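PDB 3JPZ: lombricine kinase from Urechis caupo, which catalyses the reversible transfer of a phosphoryl group between ATP and lombricine, forming the phosphagen phospholombricine. Local coordinates for residues Lys111-Cys116 with Val282-His287. Numbering follows the deposited sequence. Where two conformers were deposited one is given.
Sequences KYVKSC and VHVQLH
Val113 is the bump that fits the hollow between Val282 and Val284. With CG1 anti to its backbone N (chi1 177°), that methyl lies 3.7 Å from Val282 CB, while its other branch, CG2, meets Val284 CG2 at 4.1 Å. Branched, compact valines suit this buried face, where Cys116 SG adds a small apolar knob against Val282 CG1, and helices 333-355 and 233-252 help to cover the layer. The strands run antiparallel, yet the pairing slips by one residue: Lys114 and Ser115 together lie opposite the single residue His283. Lys114 N donates to His283 O (2.7 Å), and His283 N returns a bond to Ser115 O (2.9 Å); farther on, Gln285 N holds Tyr112 O. Lys114 has a near-helical backbone (phi/psi -90/-27°), which turns its CB to roughly the same side as that of Ser115. Small Ser115 brings OG to 3.5 Å from His283 CB, and the His283 side chain also touches Thr309. The bent chain of Lys114 passes with CE 4.1 Å from Gln285 CB, and is long enough for NZ to bond to Lys111 O from above the carbonyl plane. Tyr112 sets its ring edge toward Gln285 O and sends OH to Glu355. Two residues facing one make a classic beta bulge, here at the nucleotide site, where Ser115 binds ADP, in the antiparallel sheet of the phosphagen kinase catalytic domain.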
loop_
_atom_site.group_PDB
_atom_site.type_symbol
_atom_site.label_atom_id
_atom_site.label_comp_id
_atom_site.label_asym_id
_atom_site.label_seq_id
_atom_site.Cartn_x
_atom_site.Cartn_y
_atom_site.Cartn_z
ATOM N N LYS A 111 -3.441 -22.474 -38.105
ATOM C CA LYS A 111 -2.016 -22.408 -38.419
ATOM C C LYS A 111 -1.455 -21.076 -37.926
ATOM O O LYS A 111 -0.257 -20.936 -37.680
ATOM C CB LYS A 111 -1.783 -22.550 -39.921
ATOM C CG LYS A 111 -2.049 -23.953 -40.453
ATOM C CD LYS A 111 -1.681 -24.087 -41.926
ATOM C CE LYS A 111 -2.637 -23.337 -42.824
ATOM N NZ LYS A 111 -4.017 -23.835 -42.675
ATOM N N TYR A 112 -2.336 -20.098 -37.790
ATOM C CA TYR A 112 -1.933 -18.765 -37.380
ATOM C C TYR A 112 -2.421 -18.445 -35.967
ATOM O O TYR A 112 -1.619 -18.093 -35.101
ATOM C CB TYR A 112 -2.421 -17.744 -38.411
ATOM C CG TYR A 112 -1.812 -17.992 -39.778
ATOM C CD1 TYR A 112 -2.468 -18.761 -40.723
ATOM C CD2 TYR A 112 -0.557 -17.487 -40.103
ATOM C CE1 TYR A 112 -1.907 -18.999 -41.971
ATOM C CE2 TYR A 112 0.019 -17.732 -41.347
ATOM C CZ TYR A 112 -0.664 -18.481 -42.271
ATOM O OH TYR A 112 -0.102 -18.715 -43.507
ATOM N N VAL A 113 -3.720 -18.591 -35.715
ATOM C CA VAL A 113 -4.242 -18.329 -34.379
ATOM C C VAL A 113 -4.115 -19.547 -33.473
ATOM O O VAL A 113 -4.726 -20.587 -33.726
ATOM C CB VAL A 113 -5.706 -17.855 -34.419
ATOM C CG1 VAL A 113 -6.237 -17.667 -33.011
ATOM C CG2 VAL A 113 -5.808 -16.564 -35.194
ATOM N N LYS A 114 -3.325 -19.393 -32.411
ATOM C CA LYS A 114 -2.982 -20.481 -31.505
ATOM C C LYS A 114 -3.972 -20.620 -30.356
ATOM O O LYS A 114 -4.145 -21.701 -29.809
ATOM C CB LYS A 114 -1.578 -20.255 -30.942
ATOM C CG LYS A 114 -0.519 -20.038 -32.021
ATOM C CD LYS A 114 -0.531 -21.189 -33.015
ATOM C CE LYS A 114 0.454 -20.972 -34.162
ATOM N NZ LYS A 114 0.371 -22.081 -35.157
ATOM N N SER A 115 -4.617 -19.525 -29.992
ATOM C CA SER A 115 -5.601 -19.545 -28.914
ATOM C C SER A 115 -6.402 -18.256 -28.916
ATOM O O SER A 115 -6.042 -17.290 -29.579
ATOM C CB SER A 115 -4.925 -19.724 -27.557
ATOM O OG SER A 115 -4.045 -18.651 -27.279
ATOM N N CYS A 116 -7.501 -18.274 -28.174
ATOM C CA CYS A 116 -8.366 -17.125 -28.032
ATOM C C CYS A 116 -8.888 -17.105 -26.611
ATOM O O CYS A 116 -9.175 -18.155 -26.029
ATOM C CB CYS A 116 -9.565 -17.215 -28.983
ATOM S SG CYS A 116 -9.210 -17.861 -30.624
ATOM N N VAL A 282 -6.490 -12.968 -29.289
ATOM C CA VAL A 282 -6.003 -14.221 -29.818
ATOM C C VAL A 282 -4.502 -14.205 -29.623
ATOM O O VAL A 282 -3.895 -13.145 -29.465
ATOM C CB VAL A 282 -6.238 -14.389 -31.327
ATOM C CG1 VAL A 282 -7.686 -14.228 -31.684
ATOM C CG2 VAL A 282 -5.347 -13.416 -32.108
ATOM N N HIS A 283 -3.899 -15.380 -29.634
ATOM C CA HIS A 283 -2.471 -15.472 -29.858
ATOM C C HIS A 283 -2.336 -15.801 -31.321
ATOM O O HIS A 283 -2.914 -16.771 -31.781
ATOM C CB HIS A 283 -1.869 -16.574 -28.994
ATOM C CG HIS A 283 -1.610 -16.150 -27.587
ATOM N ND1 HIS A 283 -0.834 -16.885 -26.721
ATOM C CD2 HIS A 283 -2.000 -15.050 -26.905
ATOM C CE1 HIS A 283 -0.767 -16.263 -25.558
ATOM N NE2 HIS A 283 -1.464 -15.145 -25.645
ATOM N N VAL A 284 -1.604 -14.988 -32.069
ATOM C CA VAL A 284 -1.496 -15.219 -33.503
ATOM C C VAL A 284 -0.063 -15.081 -33.993
ATOM O O VAL A 284 0.639 -14.119 -33.671
ATOM C CB VAL A 284 -2.443 -14.288 -34.303
ATOM C CG1 VAL A 284 -2.208 -12.837 -33.941
ATOM C CG2 VAL A 284 -2.278 -14.525 -35.803
ATOM N N GLN A 285 0.362 -16.065 -34.777
ATOM C CA GLN A 285 1.715 -16.105 -35.301
ATOM C C GLN A 285 1.842 -15.263 -36.568
ATOM O O GLN A 285 1.090 -15.444 -37.526
ATOM C CB GLN A 285 2.101 -17.551 -35.589
ATOM C CG GLN A 285 3.586 -17.773 -35.808
ATOM C CD GLN A 285 3.945 -19.238 -35.796
ATOM O OE1 GLN A 285 4.934 -19.640 -35.184
ATOM N NE2 GLN A 285 3.133 -20.049 -36.459
ATOM N N LEU A 286 2.815 -14.356 -36.567
ATOM C CA LEU A 286 3.017 -13.421 -37.656
ATOM C C LEU A 286 4.498 -13.308 -37.985
ATOM O O LEU A 286 5.121 -12.283 -37.735
ATOM C CB LEU A 286 2.489 -12.046 -37.252
ATOM C CG LEU A 286 1.015 -11.989 -36.849
ATOM C CD1 LEU A 286 0.682 -10.632 -36.251
ATOM C CD2 LEU A 286 0.131 -12.291 -38.047
ATOM N N HIS A 287 5.061 -14.363 -38.548
ATOM C CA HIS A 287 6.487 -14.378 -38.844
ATOM C C HIS A 287 6.889 -13.179 -39.692
ATOM O O HIS A 287 7.766 -12.411 -39.323
ATOM C CB HIS A 287 6.871 -15.679 -39.553
ATOM C CG HIS A 287 6.724 -16.899 -38.697
ATOM N ND1 HIS A 287 7.407 -17.064 -37.511
ATOM C CD2 HIS A 287 5.983 -18.021 -38.862
ATOM C CE1 HIS A 287 7.086 -18.230 -36.978
ATOM N NE2 HIS A 287 6.227 -18.831 -37.781
#